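Local coordinates for protein ribulose-bisphosphate carboxylase (PDB 4NAS) that belongs to the ribulose-bisphosphate carboxylase large-chain family, joining an N-terminal domain to a TIM-barrel domain, with bound calcium in this crystal, at residues Ser147-Cys152 with Glu162-Gln167; Glu190-Ala195 with Tyr213-Thr218; Leu333-Ala338 with Val357-Gly362; Ile340-Val345 with Gly375-Asp380. All blocks are in the same frame, centred on the assembly; numbering follows the deposited sequence.

Interaction 1 (Ser147-Cys152 with Glu162-Gln167); sequences SIFKAC and EAFGEQ
Gln167 lays its amide between Ser147 and Phe149 and has more surface buried by this contact than any other residue. Its OE1 accepts a hydrogen bond from Ser147 OG at 2.7 Å; the donor lies in the carbonyl plane on a lone pair, with a C=O...donor angle of 109°. At the other end of the amide, NE2 stands 4.0 Å above the plane of the Phe149 ring, over its centre. Because the amide and ring planes are 84° apart, the amide meets the ring edge-on rather than lying flat against it. NE2 also donates to Ala163 O one turn earlier, 2.9 Å away and close to the amide plane, so bonds at both ends fix the rotation of the group. With CG anti to the carbonyl carbon (chi1 -73°) and an extended chain beyond it, the amide reaches the loop.

Phe149 covers the rest of the interface with the far end of its ring: CZ packs on Phe164 CB at 3.8 Å and CE2 on Ala163 CB at 3.9 Å. The same CZ comes to the edge of the Phe164 ring, near its plane, and Phe164 in turn stacks on Tyr196. His365 makes weak hydrogen bonds to both Gln167 OE1 and Ile148 O, linking the amide to the last part of the barrel. The contact folds the loop after strand 144-146 back on helix 157-168, which follows it, a beta-alpha unit of the TIM barrel; Ile148, in that loop, has its side chain about 5 Å from a bound calcium ion.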
loop_
_atom_site.group_PDB
_atom_site.type_symbol
_atom_site.label_atom_id
_atom_site.label_comp_id
_atom_site.label_asym_id
_atom_site.label_seq_id
_atom_site.Cartn_x
_atom_site.Cartn_y
_atom_site.Cartn_z
ATOM N N SER B 147 -14.718 0.749 -23.148
ATOM C CA SER B 147 -13.757 -0.105 -23.873
ATOM C C SER B 147 -12.331 0.119 -23.329
ATOM O O SER B 147 -12.020 1.177 -22.782
ATOM C CB SER B 147 -13.836 0.138 -25.398
ATOM O OG SER B 147 -13.050 -0.792 -26.135
ATOM N N ILE B 148 -11.480 -0.901 -23.415
ATOM C CA ILE B 148 -10.100 -0.773 -22.965
ATOM C C ILE B 148 -9.131 -1.019 -24.116
ATOM O O ILE B 148 -9.271 -2.009 -24.827
ATOM C CB ILE B 148 -9.779 -1.798 -21.851
ATOM C CG1 ILE B 148 -10.797 -1.687 -20.710
ATOM C CG2 ILE B 148 -8.347 -1.629 -21.376
ATOM C CD1 ILE B 148 -10.981 -2.955 -19.894
ATOM N N PHE B 149 -8.154 -0.129 -24.290
ATOM C CA PHE B 149 -7.079 -0.315 -25.272
ATOM C C PHE B 149 -6.474 -1.706 -25.182
ATOM O O PHE B 149 -6.079 -2.148 -24.112
ATOM C CB PHE B 149 -5.955 0.712 -25.070
ATOM C CG PHE B 149 -6.165 1.984 -25.809
ATOM C CD1 PHE B 149 -6.975 2.981 -25.286
ATOM C CD2 PHE B 149 -5.569 2.189 -27.043
ATOM C CE1 PHE B 149 -7.180 4.157 -25.996
ATOM C CE2 PHE B 149 -5.771 3.365 -27.736
ATOM C CZ PHE B 149 -6.574 4.346 -27.210
ATOM N N LYS B 150 -6.387 -2.398 -26.306
ATOM C CA LYS B 150 -5.801 -3.736 -26.267
ATOM C C LYS B 150 -4.266 -3.671 -26.224
ATOM O O LYS B 150 -3.606 -4.594 -25.720
ATOM C CB LYS B 150 -6.303 -4.587 -27.440
ATOM C CG LYS B 150 -5.769 -4.195 -28.804
ATOM C CD LYS B 150 -6.435 -5.025 -29.888
ATOM C CE LYS B 150 -5.922 -4.654 -31.271
ATOM N NZ LYS B 150 -6.844 -5.135 -32.332
ATOM N N ALA B 151 -3.709 -2.563 -26.712
ATOM C CA ALA B 151 -2.253 -2.399 -26.865
ATOM C C ALA B 151 -1.855 -0.925 -26.817
ATOM O O ALA B 151 -2.456 -0.097 -27.508
ATOM C CB ALA B 151 -1.779 -3.021 -28.167
ATOM N N CYS B 152 -0.838 -0.597 -26.019
ATOM C CA CYS B 152 -0.437 0.802 -25.834
ATOM C C CYS B 152 1.063 1.028 -26.049
ATOM O O CYS B 152 1.483 1.716 -26.994
ATOM C CB CYS B 152 -0.823 1.280 -24.434
ATOM S SG CYS B 152 -2.593 1.192 -24.077
ATOM N N GLU B 162 -5.864 5.762 -34.173
ATOM C CA GLU B 162 -6.680 4.862 -34.976
ATOM C C GLU B 162 -7.354 3.822 -34.099
ATOM O O GLU B 162 -8.523 3.475 -34.316
ATOM C CB GLU B 162 -5.832 4.172 -36.042
ATOM C CG GLU B 162 -6.544 3.033 -36.734
ATOM N N ALA B 163 -6.606 3.332 -33.108
ATOM C CA ALA B 163 -7.105 2.330 -32.182
ATOM C C ALA B 163 -8.201 2.961 -31.331
ATOM O O ALA B 163 -9.170 2.301 -30.962
ATOM C CB ALA B 163 -5.969 1.805 -31.302
ATOM N N PHE B 164 -8.043 4.243 -31.022
ATOM C CA PHE B 164 -9.055 4.939 -30.248
ATOM C C PHE B 164 -10.306 5.071 -31.101
ATOM O O PHE B 164 -11.419 4.863 -30.618
ATOM C CB PHE B 164 -8.565 6.316 -29.783
ATOM C CG PHE B 164 -9.638 7.143 -29.132
ATOM C CD1 PHE B 164 -9.963 6.951 -27.801
ATOM C CD2 PHE B 164 -10.345 8.087 -29.865
ATOM C CE1 PHE B 164 -10.963 7.700 -27.199
ATOM C CE2 PHE B 164 -11.347 8.834 -29.272
ATOM C CZ PHE B 164 -11.654 8.639 -27.934
ATOM N N GLY B 165 -10.104 5.392 -32.378
ATOM C CA GLY B 165 -11.201 5.610 -33.299
ATOM C C GLY B 165 -12.055 4.376 -33.508
ATOM O O GLY B 165 -13.282 4.461 -33.503
ATOM N N GLU B 166 -11.400 3.233 -33.701
ATOM C CA GLU B 166 -12.084 1.951 -33.817
ATOM C C GLU B 166 -13.024 1.699 -32.649
ATOM O O GLU B 166 -14.168 1.329 -32.853
ATOM C CB GLU B 166 -11.084 0.800 -33.938
ATOM C CG GLU B 166 -10.344 0.755 -35.270
ATOM C CD GLU B 166 -11.278 0.605 -36.469
ATOM O OE1 GLU B 166 -11.691 1.637 -37.049
ATOM O OE2 GLU B 166 -11.588 -0.550 -36.838
ATOM N N GLN B 167 -12.541 1.899 -31.425
ATOM C CA GLN B 167 -13.412 1.769 -30.254
ATOM C C GLN B 167 -14.579 2.762 -30.261
ATOM O O GLN B 167 -15.729 2.373 -30.051
ATOM C CB GLN B 167 -12.614 1.872 -28.948
ATOM C CG GLN B 167 -11.769 0.640 -28.666
ATOM C CD GLN B 167 -10.652 0.922 -27.699
ATOM O OE1 GLN B 167 -10.675 0.473 -26.537
ATOM N NE2 GLN B 167 -9.657 1.669 -28.161
#

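Interaction 2 (Glu190-Ala195 with Tyr213-Thr218); sequences EDRVRA and YAVNLT
Tyr213 turns the edge of its ring to helix 190-195, with Val193 N in the ring plane and 3.9 Å from CE2, while one face is covered by Val215, two residues further along its own segment, whose CB lies 3.7 Å above the ring plane, offset toward the rim. The Arg192 guanidinium likewise presents an edge: Tyr213 OH lies in its plane, and the two flat groups are turned 73° apart. This is the helix-on-strand layer of a TIM barrel, in which helix 189-207 lies against the outside of strand 214-216; the short axes run nearly antiparallel, at 166°, and approach to 9.3 Å.

The polar link is Arg192 NE to Tyr213 OH, 2.8 Å long and nearly straight at the hydrogen (168°). The chain bends at chi3, which turns NE out of the extended path, and Arg192 CB also comes obliquely to the ring, 3.8 Å from Tyr213 CE2. Asp177 completes the network: it forms a salt bridge with Arg192 NH2 and hydrogen bonds with Tyr213 OH and the backbone N of Asn216. The carboxylate probably favours the charged guanidinium at this buried place, and NH2 also packs on Val215 CG2. Beside this polar group lies an apolar patch that Leu231 of helix 221-233 joins. There the two valines cross at about a right angle, Val193 CG2 resting 3.9 Å from Val215 CG1.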
loop_
_atom_site.group_PDB
_atom_site.type_symbol
_atom_site.label_atom_id
_atom_site.label_comp_id
_atom_site.label_asym_id
_atom_site.label_seq_id
_atom_site.Cartn_x
_atom_site.Cartn_y
_atom_site.Cartn_z
ATOM N N GLU B 190 -0.620 14.110 -22.179
ATOM C CA GLU B 190 -1.249 15.351 -22.608
ATOM C C GLU B 190 -1.510 15.341 -24.120
ATOM O O GLU B 190 -2.545 15.833 -24.577
ATOM C CB GLU B 190 -0.473 16.603 -22.156
ATOM C CG GLU B 190 0.965 16.418 -21.708
ATOM C CD GLU B 190 1.124 15.706 -20.346
ATOM O OE1 GLU B 190 0.693 16.222 -19.289
ATOM O OE2 GLU B 190 1.716 14.624 -20.351
ATOM N N ASP B 191 -0.590 14.756 -24.886
ATOM C CA ASP B 191 -0.774 14.651 -26.336
ATOM C C ASP B 191 -1.886 13.659 -26.698
ATOM O O ASP B 191 -2.590 13.835 -27.704
ATOM C CB ASP B 191 0.531 14.259 -27.036
ATOM C CG ASP B 191 1.519 15.418 -27.131
ATOM O OD1 ASP B 191 1.114 16.585 -26.911
ATOM O OD2 ASP B 191 2.702 15.157 -27.439
ATOM N N ARG B 192 -2.037 12.610 -25.890
ATOM C CA ARG B 192 -3.127 11.657 -26.083
ATOM C C ARG B 192 -4.479 12.294 -25.824
ATOM O O ARG B 192 -5.426 12.078 -26.581
ATOM C CB ARG B 192 -2.947 10.400 -25.218
ATOM C CG ARG B 192 -1.658 9.662 -25.522
ATOM C CD ARG B 192 -1.701 8.212 -25.060
ATOM N NE ARG B 192 -2.005 8.087 -23.639
ATOM C CZ ARG B 192 -1.094 8.089 -22.667
ATOM N NH1 ARG B 192 0.188 8.259 -22.957
ATOM N NH2 ARG B 192 -1.475 7.932 -21.403
ATOM N N VAL B 193 -4.581 13.090 -24.766
ATOM C CA VAL B 193 -5.863 13.718 -24.459
ATOM C C VAL B 193 -6.271 14.638 -25.620
ATOM O O VAL B 193 -7.396 14.560 -26.116
ATOM C CB VAL B 193 -5.837 14.494 -23.120
ATOM C CG1 VAL B 193 -7.102 15.332 -22.960
ATOM C CG2 VAL B 193 -5.655 13.522 -21.918
ATOM N N ARG B 194 -5.342 15.481 -26.062
ATOM C CA ARG B 194 -5.611 16.414 -27.161
ATOM C C ARG B 194 -6.075 15.688 -28.412
ATOM O O ARG B 194 -7.079 16.054 -29.014
ATOM C CB ARG B 194 -4.367 17.225 -27.506
ATOM C CG ARG B 194 -4.002 18.310 -26.510
ATOM C CD ARG B 194 -3.105 19.370 -27.160
ATOM N NE ARG B 194 -2.452 20.216 -26.164
ATOM C CZ ARG B 194 -1.330 19.888 -25.525
ATOM N NH1 ARG B 194 -0.728 18.733 -25.780
ATOM N NH2 ARG B 194 -0.807 20.714 -24.631
ATOM N N ALA B 195 -5.336 14.645 -28.785
ATOM C CA ALA B 195 -5.544 13.940 -30.047
ATOM C C ALA B 195 -6.832 13.120 -30.078
ATOM O O ALA B 195 -7.566 13.154 -31.073
ATOM C CB ALA B 195 -4.348 13.052 -30.359
ATOM N N TYR B 213 -12.411 9.982 -22.895
ATOM C CA TYR B 213 -11.152 9.273 -22.709
ATOM C C TYR B 213 -10.713 9.306 -21.237
ATOM O O TYR B 213 -10.624 10.365 -20.645
ATOM C CB TYR B 213 -10.098 9.866 -23.654
ATOM C CG TYR B 213 -8.675 9.339 -23.513
ATOM C CD1 TYR B 213 -8.406 8.000 -23.260
ATOM C CD2 TYR B 213 -7.598 10.197 -23.678
ATOM C CE1 TYR B 213 -7.106 7.543 -23.136
ATOM C CE2 TYR B 213 -6.315 9.759 -23.567
ATOM C CZ TYR B 213 -6.061 8.431 -23.292
ATOM O OH TYR B 213 -4.747 8.028 -23.198
ATOM N N ALA B 214 -10.472 8.122 -20.665
ATOM C CA ALA B 214 -9.865 7.969 -19.353
ATOM C C ALA B 214 -8.365 7.671 -19.485
ATOM O O ALA B 214 -7.939 6.584 -19.933
ATOM C CB ALA B 214 -10.544 6.865 -18.577
ATOM N N VAL B 215 -7.575 8.648 -19.082
ATOM C CA VAL B 215 -6.150 8.646 -19.331
ATOM C C VAL B 215 -5.425 8.264 -18.052
ATOM O O VAL B 215 -5.795 8.687 -16.959
ATOM C CB VAL B 215 -5.693 10.035 -19.869
ATOM C CG1 VAL B 215 -6.072 11.163 -18.901
ATOM C CG2 VAL B 215 -4.224 10.033 -20.213
ATOM N N ASN B 216 -4.429 7.406 -18.181
ATOM C CA ASN B 216 -3.649 6.986 -17.028
ATOM C C ASN B 216 -2.918 8.171 -16.366
ATOM O O ASN B 216 -2.161 8.878 -17.030
ATOM C CB ASN B 216 -2.673 5.886 -17.458
ATOM C CG ASN B 216 -2.292 4.946 -16.310
ATOM O OD1 ASN B 216 -2.885 4.985 -15.228
ATOM N ND2 ASN B 216 -1.296 4.095 -16.549
ATOM N N LEU B 217 -3.146 8.386 -15.065
ATOM C CA LEU B 217 -2.475 9.467 -14.315
ATOM C C LEU B 217 -1.168 8.954 -13.749
ATOM O O LEU B 217 -1.165 8.035 -12.942
ATOM C CB LEU B 217 -3.363 9.959 -13.173
ATOM C CG LEU B 217 -2.810 11.128 -12.349
ATOM C CD1 LEU B 217 -2.430 12.346 -13.217
ATOM C CD2 LEU B 217 -3.852 11.505 -11.328
ATOM N N THR B 218 -0.050 9.498 -14.216
ATOM C CA THR B 218 1.245 8.891 -13.932
ATOM C C THR B 218 2.336 9.926 -13.694
ATOM O O THR B 218 2.158 11.113 -13.985
ATOM C CB THR B 218 1.717 8.025 -15.116
ATOM O OG1 THR B 218 1.970 8.863 -16.247
ATOM C CG2 THR B 218 0.678 7.006 -15.486
#

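Interaction 3 (Leu333-Ala338 with Val357-Gly362); sequences LPAPSA and VLNAGG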
loop_
_atom_site.group_PDB
_atom_site.type_symbol
_atom_site.label_atom_id
_atom_site.label_comp_id
_atom_site.label_asym_id
_atom_site.label_seq_id
_atom_site.Cartn_x
_atom_site.Cartn_y
_atom_site.Cartn_z
ATOM N N LEU B 333 -20.055 4.559 -9.108
ATOM C CA LEU B 333 -20.458 3.626 -10.158
ATOM C C LEU B 333 -19.577 2.389 -10.122
ATOM O O LEU B 333 -18.363 2.498 -10.182
ATOM C CB LEU B 333 -20.326 4.286 -11.546
ATOM C CG LEU B 333 -21.444 5.179 -12.078
ATOM C CD1 LEU B 333 -20.912 6.039 -13.234
ATOM C CD2 LEU B 333 -22.615 4.318 -12.554
ATOM N N PRO B 334 -20.181 1.207 -10.002
ATOM C CA PRO B 334 -19.396 -0.030 -10.085
ATOM C C PRO B 334 -19.078 -0.427 -11.525
ATOM O O PRO B 334 -19.945 -0.361 -12.435
ATOM C CB PRO B 334 -20.307 -1.073 -9.430
ATOM C CG PRO B 334 -21.687 -0.522 -9.594
ATOM C CD PRO B 334 -21.575 0.970 -9.592
ATOM N N ALA B 335 -17.833 -0.827 -11.738
ATOM C CA ALA B 335 -17.389 -1.274 -13.055
ATOM C C ALA B 335 -16.754 -2.670 -12.936
ATOM O O ALA B 335 -15.524 -2.810 -12.950
ATOM C CB ALA B 335 -16.403 -0.281 -13.626
ATOM N N PRO B 336 -17.595 -3.701 -12.769
ATOM C CA PRO B 336 -17.057 -5.041 -12.526
ATOM C C PRO B 336 -16.378 -5.578 -13.783
ATOM O O PRO B 336 -16.861 -5.369 -14.906
ATOM C CB PRO B 336 -18.297 -5.849 -12.121
ATOM C CG PRO B 336 -19.457 -5.096 -12.711
ATOM C CD PRO B 336 -19.069 -3.664 -12.721
ATOM N N SER B 337 -15.245 -6.241 -13.585
ATOM C CA SER B 337 -14.373 -6.607 -14.685
ATOM C C SER B 337 -14.299 -8.128 -14.834
ATOM O O SER B 337 -14.547 -8.865 -13.866
ATOM C CB SER B 337 -12.969 -6.019 -14.461
ATOM O OG SER B 337 -12.322 -6.600 -13.324
ATOM N N ALA B 338 -13.957 -8.565 -16.050
ATOM C CA ALA B 338 -13.819 -9.984 -16.436
ATOM C C ALA B 338 -15.130 -10.733 -16.708
ATOM O O ALA B 338 -16.080 -10.670 -15.935
ATOM C CB ALA B 338 -12.921 -10.765 -15.468
ATOM N N VAL B 357 -21.250 0.407 -15.047
ATOM C CA VAL B 357 -20.415 0.562 -16.228
ATOM C C VAL B 357 -20.135 -0.827 -16.782
ATOM O O VAL B 357 -19.624 -1.683 -16.056
ATOM C CB VAL B 357 -19.090 1.248 -15.915
ATOM C CG1 VAL B 357 -18.237 1.349 -17.186
ATOM C CG2 VAL B 357 -19.337 2.643 -15.298
ATOM N N LEU B 358 -20.498 -1.060 -18.048
ATOM C CA LEU B 358 -20.133 -2.295 -18.721
ATOM C C LEU B 358 -18.658 -2.178 -19.095
ATOM O O LEU B 358 -18.279 -1.464 -20.022
ATOM C CB LEU B 358 -21.039 -2.594 -19.938
ATOM C CG LEU B 358 -22.512 -2.845 -19.587
ATOM C CD1 LEU B 358 -23.420 -2.677 -20.804
ATOM C CD2 LEU B 358 -22.712 -4.215 -18.938
ATOM N N ASN B 359 -17.833 -2.856 -18.304
ATOM C CA ASN B 359 -16.387 -2.761 -18.377
ATOM C C ASN B 359 -15.888 -3.837 -19.332
ATOM O O ASN B 359 -15.513 -4.928 -18.913
ATOM C CB ASN B 359 -15.824 -2.969 -16.961
ATOM C CG ASN B 359 -14.341 -2.697 -16.856
ATOM O OD1 ASN B 359 -13.669 -2.493 -17.855
ATOM N ND2 ASN B 359 -13.817 -2.723 -15.628
ATOM N N ALA B 360 -15.918 -3.539 -20.625
ATOM C CA ALA B 360 -15.561 -4.538 -21.618
ATOM C C ALA B 360 -14.102 -4.429 -22.074
ATOM O O ALA B 360 -13.573 -3.337 -22.244
ATOM C CB ALA B 360 -16.493 -4.436 -22.802
ATOM N N GLY B 361 -13.462 -5.571 -22.281
ATOM C CA GLY B 361 -12.121 -5.599 -22.840
ATOM C C GLY B 361 -12.064 -6.547 -24.020
ATOM O O GLY B 361 -12.195 -6.128 -25.176
ATOM N N GLY B 362 -11.872 -7.832 -23.726
ATOM C CA GLY B 362 -11.974 -8.867 -24.740
ATOM C C GLY B 362 -13.362 -8.881 -25.348
ATOM O O GLY B 362 -13.542 -9.317 -26.484
HETATM O O HOH W 1 -18.979 -4.263 -16.150
HETATM O O HOH W 2 -13.773 -6.741 -18.228
#
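Val357 begins the contact with a direct backbone bond, its N donating to Pro334 O at 3.0 Å and 170° at the hydrogen. Its CB packs against Ala335 CB at 3.8 Å, and CG2 reaches Leu333 CB more loosely. The next rung of a parallel ladder would need an N-H on Pro336, which a proline lacks; its CD lies instead 3.9 Å from Val357 O. A water takes over here, donating to Val357 O and to Pro336 O, and accepting from Asn359 N at 2.8 Å, so three backbone groups are satisfied through one molecule. Leu358 points away from strand 333-337 and packs on Val345 and Leu348 behind.

Asn359 turns back toward the other strand. Its CG is anti to the backbone N (chi1 -172°), and ND2 donates to Ala335 O at 3.2 Å; that oxygen lies in the amide plane, whereas the donor stands well above the plane of the accepting carbonyl. ND2 also touches Ser337 CB at 3.6 Å, and Asn359 CB comes within 3.3 Å of Pro336 O. Asn359 O accepts a hydrogen bond from a second water, which accepts one from Ala338 N at 2.8 Å. After Ala360, Gly361 is the N-cap of helix 362-365.

One direct backbone bond, a side-chain bond and two waters thus join strands whose axes are 21° from parallel. These are the last two parallel strands of a TIM barrel, joined through helix 345-352; strand 357-359 closes the barrel by pairing on its other side with strand 144-146.

Interaction 4 (Ile340-Val345 with Gly375-Asp380); sequences IYPGLV and GRAFFD
Pro342 lies over one face of the Phe378 ring so squarely that its CG is 3.9 Å from the ring centroid and only 4° off the normal, a CH-pi contact. CD of the same proline comes to 3.6 Å from Phe378 CZ, and the backbone N to 3.5 Å from Phe378 CE1, so one side of the pyrrolidine ring covers much of that face. Ala377, one residue before the phenylalanine, adds its CB at 3.6 Å from Pro342 CG. Round the rim the packing is slightly wider: Ile340 O lies in the ring plane 3.7 Å from Phe378 CZ, and Val345 CG2 approaches Phe378 CD1 at 3.9 Å.

In the TIM barrel, the segment 340-345 lies in the loop that leads from strand 333-337 through a 3-10 turn into helix 345-352, and helix 371-386 packs against that turn from outside the strands. Leu401 and Ala404 of helix 399-408 also touch Pro342.

Away from the proline the interface thins. Of the Ile340 side chain only CG2 comes near the ring, with Ile340 CG2 4.1 Å from Phe378 CE1, while the end of the chain leads off. Tyr341 directs CB away from the helix and remains partly exposed; its ring stacks on Trp408, with a formic acid molecule close by.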
loop_
_atom_site.group_PDB
_atom_site.type_symbol
_atom_site.label_atom_id
_atom_site.label_comp_id
_atom_site.label_asym_id
_atom_site.label_seq_id
_atom_site.Cartn_x
_atom_site.Cartn_y
_atom_site.Cartn_z
ATOM N N ILE B 340 -17.217 -10.079 -19.005
ATOM C CA ILE B 340 -18.243 -9.138 -19.429
ATOM C C ILE B 340 -18.484 -9.252 -20.944
ATOM O O ILE B 340 -17.668 -8.789 -21.725
ATOM C CB ILE B 340 -17.813 -7.700 -19.104
ATOM C CG1 ILE B 340 -17.380 -7.588 -17.635
ATOM C CG2 ILE B 340 -18.917 -6.699 -19.465
ATOM C CD1 ILE B 340 -18.476 -7.937 -16.599
ATOM N N TYR B 341 -19.603 -9.868 -21.333
ATOM C CA TYR B 341 -20.023 -9.978 -22.737
ATOM C C TYR B 341 -21.500 -9.636 -22.910
ATOM O O TYR B 341 -22.261 -9.689 -21.933
ATOM C CB TYR B 341 -19.782 -11.394 -23.221
ATOM C CG TYR B 341 -18.379 -11.851 -22.964
ATOM C CD1 TYR B 341 -17.330 -11.391 -23.753
ATOM C CD2 TYR B 341 -18.092 -12.721 -21.922
ATOM C CE1 TYR B 341 -16.040 -11.810 -23.527
ATOM C CE2 TYR B 341 -16.807 -13.135 -21.681
ATOM C CZ TYR B 341 -15.780 -12.685 -22.488
ATOM O OH TYR B 341 -14.481 -13.104 -22.255
ATOM N N PRO B 342 -21.917 -9.298 -24.151
ATOM C CA PRO B 342 -23.308 -8.881 -24.388
ATOM C C PRO B 342 -24.341 -9.875 -23.871
ATOM O O PRO B 342 -25.393 -9.452 -23.401
ATOM C CB PRO B 342 -23.377 -8.762 -25.915
ATOM C CG PRO B 342 -21.997 -8.314 -26.295
ATOM C CD PRO B 342 -21.099 -9.146 -25.371
ATOM N N GLY B 343 -24.022 -11.167 -23.902
ATOM C CA GLY B 343 -24.926 -12.184 -23.399
ATOM C C GLY B 343 -25.137 -12.074 -21.899
ATOM O O GLY B 343 -26.136 -12.551 -21.361
ATOM N N LEU B 344 -24.196 -11.434 -21.220
ATOM C CA LEU B 344 -24.288 -11.295 -19.772
ATOM C C LEU B 344 -25.058 -10.044 -19.371
ATOM O O LEU B 344 -25.447 -9.917 -18.214
ATOM C CB LEU B 344 -22.897 -11.317 -19.119
ATOM C CG LEU B 344 -22.831 -11.553 -17.599
ATOM C CD1 LEU B 344 -23.244 -12.990 -17.232
ATOM C CD2 LEU B 344 -21.457 -11.185 -16.976
ATOM N N VAL B 345 -25.283 -9.132 -20.320
ATOM C CA VAL B 345 -25.971 -7.868 -20.028
ATOM C C VAL B 345 -27.274 -7.952 -19.209
ATOM O O VAL B 345 -27.445 -7.184 -18.261
ATOM C CB VAL B 345 -26.126 -6.948 -21.266
ATOM C CG1 VAL B 345 -27.127 -5.829 -20.998
ATOM C CG2 VAL B 345 -24.778 -6.352 -21.652
ATOM N N GLY B 375 -18.565 -3.009 -29.689
ATOM C CA GLY B 375 -19.342 -2.000 -28.994
ATOM C C GLY B 375 -20.829 -2.017 -29.341
ATOM O O GLY B 375 -21.682 -1.969 -28.442
ATOM N N ARG B 376 -21.143 -2.096 -30.632
ATOM C CA ARG B 376 -22.539 -2.091 -31.080
ATOM C C ARG B 376 -23.321 -3.202 -30.379
ATOM O O ARG B 376 -24.446 -2.981 -29.919
ATOM C CB ARG B 376 -22.636 -2.238 -32.606
ATOM C CG ARG B 376 -22.083 -1.038 -33.356
ATOM C CD ARG B 376 -22.118 -1.238 -34.850
ATOM N NE ARG B 376 -23.482 -1.226 -35.366
ATOM C CZ ARG B 376 -24.117 -0.125 -35.744
ATOM N NH1 ARG B 376 -23.503 1.048 -35.661
ATOM N NH2 ARG B 376 -25.360 -0.199 -36.214
ATOM N N ALA B 377 -22.692 -4.379 -30.288
ATOM C CA ALA B 377 -23.236 -5.545 -29.578
ATOM C C ALA B 377 -23.782 -5.234 -28.191
ATOM O O ALA B 377 -24.854 -5.711 -27.817
ATOM C CB ALA B 377 -22.173 -6.618 -29.454
ATOM N N PHE B 378 -23.035 -4.463 -27.409
ATOM C CA PHE B 378 -23.486 -4.140 -26.063
ATOM C C PHE B 378 -24.711 -3.241 -26.132
ATOM O O PHE B 378 -25.694 -3.448 -25.417
ATOM C CB PHE B 378 -22.369 -3.507 -25.226
ATOM C CG PHE B 378 -21.339 -4.498 -24.740
ATOM C CD1 PHE B 378 -21.578 -5.270 -23.605
ATOM C CD2 PHE B 378 -20.125 -4.645 -25.398
ATOM C CE1 PHE B 378 -20.636 -6.191 -23.153
ATOM C CE2 PHE B 378 -19.184 -5.557 -24.956
ATOM C CZ PHE B 378 -19.437 -6.333 -23.829
ATOM N N PHE B 379 -24.664 -2.249 -27.004
ATOM C CA PHE B 379 -25.825 -1.405 -27.213
ATOM C C PHE B 379 -27.062 -2.183 -27.718
ATOM O O PHE B 379 -28.194 -1.868 -27.334
ATOM C CB PHE B 379 -25.455 -0.193 -28.085
ATOM C CG PHE B 379 -24.661 0.856 -27.340
ATOM C CD1 PHE B 379 -25.290 1.713 -26.440
ATOM C CD2 PHE B 379 -23.292 0.973 -27.514
ATOM C CE1 PHE B 379 -24.568 2.668 -25.730
ATOM C CE2 PHE B 379 -22.558 1.937 -26.801
ATOM C CZ PHE B 379 -23.202 2.783 -25.917
ATOM N N ASP B 380 -26.846 -3.224 -28.524
ATOM C CA ASP B 380 -27.946 -4.090 -28.979
ATOM C C ASP B 380 -28.633 -4.826 -27.808
ATOM O O ASP B 380 -29.870 -4.929 -27.740
ATOM C CB ASP B 380 -27.446 -5.113 -30.015
ATOM C CG ASP B 380 -27.068 -4.476 -31.352
ATOM O OD1 ASP B 380 -27.658 -3.434 -31.702
ATOM O OD2 ASP B 380 -26.184 -5.030 -32.060
#

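Following the chain, interaction 1 closes the loop between strand 144-146 and helix 157-168. Interaction 2 then closes the connection from helix 189-207 to strand 214-216, entirely in series, and the two meet where Phe164 CE1 packs on Tyr213 CB at 4.2 Å. Interactions 3 and 4 come later and cross: segment 340-345 lies between the two strands of interaction 3, whereas 375-380 follows both. Their shared wall includes Ala360 CB against Phe378 CE2, 3.6 Å apart. The barrel's end meets its start at Ile148, whose CD1 approaches Asn359 OD1 to 3.4 Å. Interactions 2 and 4 stand farthest apart, about 26 Å between centres.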